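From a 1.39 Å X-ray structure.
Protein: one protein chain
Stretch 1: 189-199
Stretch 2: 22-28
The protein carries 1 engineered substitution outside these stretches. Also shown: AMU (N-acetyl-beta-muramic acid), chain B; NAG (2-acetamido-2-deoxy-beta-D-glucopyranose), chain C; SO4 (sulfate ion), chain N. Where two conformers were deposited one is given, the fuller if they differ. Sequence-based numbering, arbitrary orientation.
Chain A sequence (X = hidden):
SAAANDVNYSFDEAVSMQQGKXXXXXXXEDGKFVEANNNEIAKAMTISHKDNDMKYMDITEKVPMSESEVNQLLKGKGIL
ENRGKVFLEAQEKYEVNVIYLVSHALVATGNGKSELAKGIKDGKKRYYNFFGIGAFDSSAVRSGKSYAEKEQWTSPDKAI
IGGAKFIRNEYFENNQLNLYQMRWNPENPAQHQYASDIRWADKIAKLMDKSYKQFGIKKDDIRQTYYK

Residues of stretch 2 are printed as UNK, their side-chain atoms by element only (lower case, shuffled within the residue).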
# COMPACT_ATOMS: atom_id res chain seq x y z
N PRO A 189 12.02 -13.15 -2.95
CA PRO A 189 12.42 -11.83 -3.43
C PRO A 189 12.10 -11.59 -4.89
O PRO A 189 12.26 -12.48 -5.75
CB PRO A 189 13.95 -11.81 -3.16
CG PRO A 189 14.13 -12.68 -2.02
CD PRO A 189 13.13 -13.81 -2.22
N ALA A 190 11.64 -10.39 -5.20
CA ALA A 190 11.37 -9.91 -6.53
C ALA A 190 10.11 -10.44 -7.15
O ALA A 190 9.84 -10.17 -8.36
CB ALA A 190 12.59 -10.05 -7.48
N GLN A 191 9.27 -11.17 -6.42
CA GLN A 191 7.97 -11.59 -6.84
C GLN A 191 6.97 -10.93 -5.94
O GLN A 191 7.16 -10.79 -4.75
CB GLN A 191 7.77 -13.15 -6.60
CG GLN A 191 8.68 -13.94 -7.45
CD GLN A 191 8.26 -15.38 -7.46
OE1 GLN A 191 8.94 -16.24 -6.90
NE2 GLN A 191 7.13 -15.63 -8.03
N HIS A 192 5.78 -10.75 -6.50
CA HIS A 192 4.60 -10.35 -5.74
C HIS A 192 4.90 -9.15 -4.85
O HIS A 192 4.53 -9.18 -3.64
CB HIS A 192 3.97 -11.51 -4.96
CG HIS A 192 2.53 -11.25 -4.67
ND1 HIS A 192 2.08 -10.89 -3.41
CD2 HIS A 192 1.47 -11.12 -5.50
CE1 HIS A 192 0.80 -10.60 -3.48
NE2 HIS A 192 0.39 -10.72 -4.73
N GLN A 193 5.42 -8.11 -5.43
CA GLN A 193 5.76 -6.86 -4.67
C GLN A 193 4.76 -5.78 -5.02
O GLN A 193 4.34 -5.58 -6.15
CB GLN A 193 7.18 -6.46 -4.99
CG GLN A 193 8.12 -7.50 -4.39
CD GLN A 193 9.63 -7.35 -4.55
OE1 GLN A 193 10.34 -8.12 -3.93
NE2 GLN A 193 10.09 -6.46 -5.38
N TYR A 194 4.40 -5.01 -3.98
CA TYR A 194 3.23 -4.13 -4.13
C TYR A 194 3.50 -2.98 -5.03
O TYR A 194 2.56 -2.46 -5.68
CB TYR A 194 2.76 -3.66 -2.74
CG TYR A 194 1.27 -3.24 -2.75
CD1 TYR A 194 0.90 -1.96 -3.22
CD2 TYR A 194 0.30 -4.07 -2.33
CE1 TYR A 194 -0.43 -1.64 -3.32
CE2 TYR A 194 -1.06 -3.73 -2.44
CZ TYR A 194 -1.37 -2.52 -2.93
OH TYR A 194 -2.75 -2.20 -2.99
N ALA A 195 4.73 -2.46 -5.05
CA ALA A 195 5.02 -1.25 -5.76
C ALA A 195 6.43 -1.26 -6.30
O ALA A 195 7.27 -2.00 -5.75
CB ALA A 195 4.82 -0.09 -4.82
N SER A 196 6.68 -0.44 -7.34
CA SER A 196 8.05 -0.25 -7.84
C SER A 196 8.81 0.84 -7.17
O SER A 196 10.02 0.83 -7.15
CB SER A 196 8.03 -0.06 -9.35
OG SER A 196 7.40 1.15 -9.71
N ASP A 197 8.10 1.82 -6.58
CA ASP A 197 8.77 2.91 -5.90
C ASP A 197 9.60 2.34 -4.73
O ASP A 197 9.04 1.79 -3.80
CB ASP A 197 7.71 3.92 -5.42
CG ASP A 197 8.28 5.09 -4.68
OD1 ASP A 197 9.48 5.26 -4.43
OD2 ASP A 197 7.38 5.87 -4.25
N ILE A 198 10.92 2.56 -4.75
CA ILE A 198 11.81 2.09 -3.70
C ILE A 198 11.56 2.70 -2.32
O ILE A 198 12.04 2.16 -1.31
CB ILE A 198 13.30 2.16 -4.08
CG1 ILE A 198 13.81 3.62 -4.11
CG2 ILE A 198 13.55 1.36 -5.35
CD1 ILE A 198 15.30 3.72 -4.45
N ARG A 199 10.85 3.86 -2.33
CA ARG A 199 10.46 4.53 -1.07
C ARG A 199 8.97 4.42 -0.73
O ARG A 199 8.47 5.09 0.20
CB ARG A 199 10.91 5.99 -1.09
CG ARG A 199 12.45 6.10 -0.98
CD ARG A 199 12.96 7.46 -0.53
NE ARG A 199 12.56 7.75 0.85
CZ ARG A 199 13.17 7.27 1.95
NH1 ARG A 199 14.23 6.45 1.87
NH2 ARG A 199 12.70 7.63 3.14
N UNK A 22 15.02 -6.76 -16.10
CA UNK A 22 13.69 -6.26 -16.37
C UNK A 22 12.81 -5.87 -15.19
O UNK A 22 11.67 -5.46 -15.41
N UNK A 23 13.30 -6.07 -13.98
CA UNK A 23 12.45 -5.82 -12.77
C UNK A 23 12.39 -4.29 -12.59
O UNK A 23 13.45 -3.67 -12.48
c UNK A 23 13.80 -8.84 -10.84
c UNK A 23 13.00 -6.53 -11.57
c UNK A 23 12.91 -8.06 -11.77
c UNK A 23 12.29 -6.07 -10.29
N UNK A 24 11.19 -3.77 -12.50
CA UNK A 24 11.00 -2.31 -12.43
C UNK A 24 11.16 -1.83 -10.99
O UNK A 24 10.44 -2.30 -10.11
c UNK A 24 9.64 -1.90 -12.99
c UNK A 24 9.52 -2.35 -14.46
c UNK A 24 9.43 -0.39 -12.84
N UNK A 25 12.13 -0.97 -10.76
CA UNK A 25 12.42 -0.41 -9.44
C UNK A 25 12.62 1.08 -9.71
O UNK A 25 13.48 1.42 -10.50
o UNK A 25 12.31 -2.60 -6.88
c UNK A 25 13.14 -3.17 -7.59
c UNK A 25 13.68 -0.95 -8.80
c UNK A 25 13.74 -2.51 -8.80
n UNK A 25 13.50 -4.41 -7.34
N UNK A 26 11.79 1.94 -9.10
CA UNK A 26 11.78 3.36 -9.45
C UNK A 26 12.04 4.24 -8.24
O UNK A 26 11.96 3.83 -7.07
c UNK A 26 10.45 3.74 -10.07
c UNK A 26 10.16 2.96 -11.35
o UNK A 26 9.39 3.49 -9.14
N UNK A 27 12.38 5.51 -8.54
CA UNK A 27 12.68 6.51 -7.52
C UNK A 27 12.20 7.87 -8.04
O UNK A 27 12.23 8.09 -9.24
c UNK A 27 16.75 9.30 -6.75
c UNK A 27 14.82 7.68 -6.57
c UNK A 27 14.19 6.52 -7.28
c UNK A 27 16.24 7.90 -7.10
n UNK A 27 16.52 9.63 -5.32
N UNK A 28 11.72 8.73 -7.14
CA UNK A 28 11.31 10.10 -7.51
C UNK A 28 12.51 11.02 -7.53
O UNK A 28 13.26 11.10 -6.54
c UNK A 28 10.24 10.60 -6.52
o UNK A 28 7.93 11.22 -5.13
c UNK A 28 9.23 11.59 -7.10
c UNK A 28 7.90 11.55 -6.34
o UNK A 28 6.84 11.82 -6.95
C1 AMU B . 2.75 -2.49 -9.02
C2 AMU B . 1.75 -3.61 -8.97
C3 AMU B . 2.47 -4.97 -9.00
C4 AMU B . 3.41 -4.99 -10.23
C5 AMU B . 4.24 -3.74 -10.27
C6 AMU B . 5.15 -3.71 -11.49
C7 AMU B . -0.36 -3.86 -7.65
C8 AMU B . -0.93 -3.85 -6.25
C9 AMU B . 1.46 -6.80 -7.80
C10 AMU B . 0.09 -7.34 -7.66
C11 AMU B . 2.50 -7.91 -7.79
O1 AMU B . 2.10 -1.23 -9.04
O3 AMU B . 1.56 -6.06 -9.02
O4 AMU B . 4.19 -6.19 -10.07
O5 AMU B . 3.41 -2.60 -10.28
O6 AMU B . 6.08 -2.63 -11.46
O7 AMU B . -1.08 -4.01 -8.62
O10 AMU B . -0.39 -7.56 -6.50
O11 AMU B . -0.59 -7.62 -8.73
N2 AMU B . 0.93 -3.57 -7.73
C1 NAG C . 4.26 -6.98 -11.24
C2 NAG C . 5.25 -8.09 -10.85
C3 NAG C . 5.40 -9.05 -12.04
C4 NAG C . 4.03 -9.49 -12.45
C5 NAG C . 3.08 -8.33 -12.71
C6 NAG C . 1.69 -8.86 -12.89
C7 NAG C . 6.99 -7.71 -9.09
C8 NAG C . 8.36 -7.21 -8.83
N2 NAG C . 6.56 -7.64 -10.36
O3 NAG C . 6.16 -10.17 -11.62
O4 NAG C . 4.13 -10.20 -13.68
O5 NAG C . 3.00 -7.52 -11.54
O6 NAG C . 0.94 -7.72 -13.30
O7 NAG C . 6.28 -8.19 -8.20
S SO4 N . 4.04 1.83 -8.18
O1 SO4 N . 2.81 1.95 -7.33
O2 SO4 N . 4.14 0.47 -8.65
O3 SO4 N . 5.20 2.41 -7.45
O4 SO4 N . 3.84 2.65 -9.44
O HOH W 1 6.78 3.99 -9.68
O HOH W 2 10.82 7.59 -4.59

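Position 22 carries no side-chain atoms, and nothing of stretch 1 comes near its backbone. Its phi of 76° favours a residue without a CB, and it is Gly 22.

At position 23 four carbons fork at the first, one arm being two carbons long. The CA-to-CB bond points toward stretch 1, and the end of the longer arm meets the methyl of Ala 190. This is the beta-branched pattern of Ile 23, whose CD1 lies 3.8 Å from Ala 190 CB in an apolar contact.

Position 24 has three carbons, one bearing the other two, and no polar atom. Its backbone O is 3.4 Å from Ser 196 CB, and one of its methyls also reaches that CB. The short symmetrical fork identifies Val 24, with CG1 3.8 Å from Ser 196 CB; the side chain is largely exposed.

At position 25 three carbons run in a row, the third carrying one oxygen and one nitrogen. The chain is buried, and its CB packs 4.2 Å from Ile 198 CG2. A terminal amide on this length of chain makes it Gln 25, whose OE1 and NE2 are both hydrogen-bonded elsewhere in the structure.

Position 26 shows one carbon bearing an oxygen and a carbon. The oxygen lies close to the Ser 196 side chain, and a branched hydroxyl of this size belongs to Thr 26. Its OG1 is 3.1 Å from Ser 196 OG, and water 1 bonds to both, at 2.7 Å from Thr 26 OG1 and 2.9 Å from Ser 196 OG, while donating to the sulfate.

Position 27 has four carbons in a row ending in nitrogen. Its CB sits 4.1 Å from Ile 198 CD1, but the end of the chain leads away from stretch 1. The unbranched amine is Lys 27.

At position 28 three carbons lead to two oxygens on the third, the carboxylate of Glu 28. Its side chain makes no contact with stretch 1, yet its backbone N donates to water 2 (2.9 Å to the water O), which in turn donates to Asp 197 OD1 at 2.7 Å.

The contact centres on a single beta bridge between Asp 197 and Thr 26. Thr 26 N donates to Ser 196 O (2.9 Å) and Ile 198 N donates to Thr 26 O (2.8 Å), both nearly linear, so the backbone of one residue is held at two points. Side chains pack around this clamp, and the two stretches together bury 424 Å², both sides summed, while Ser 196 N and Asp 197 N remain free to bind the sulfate.

Stretch 2 (22-28) GIVQTKE
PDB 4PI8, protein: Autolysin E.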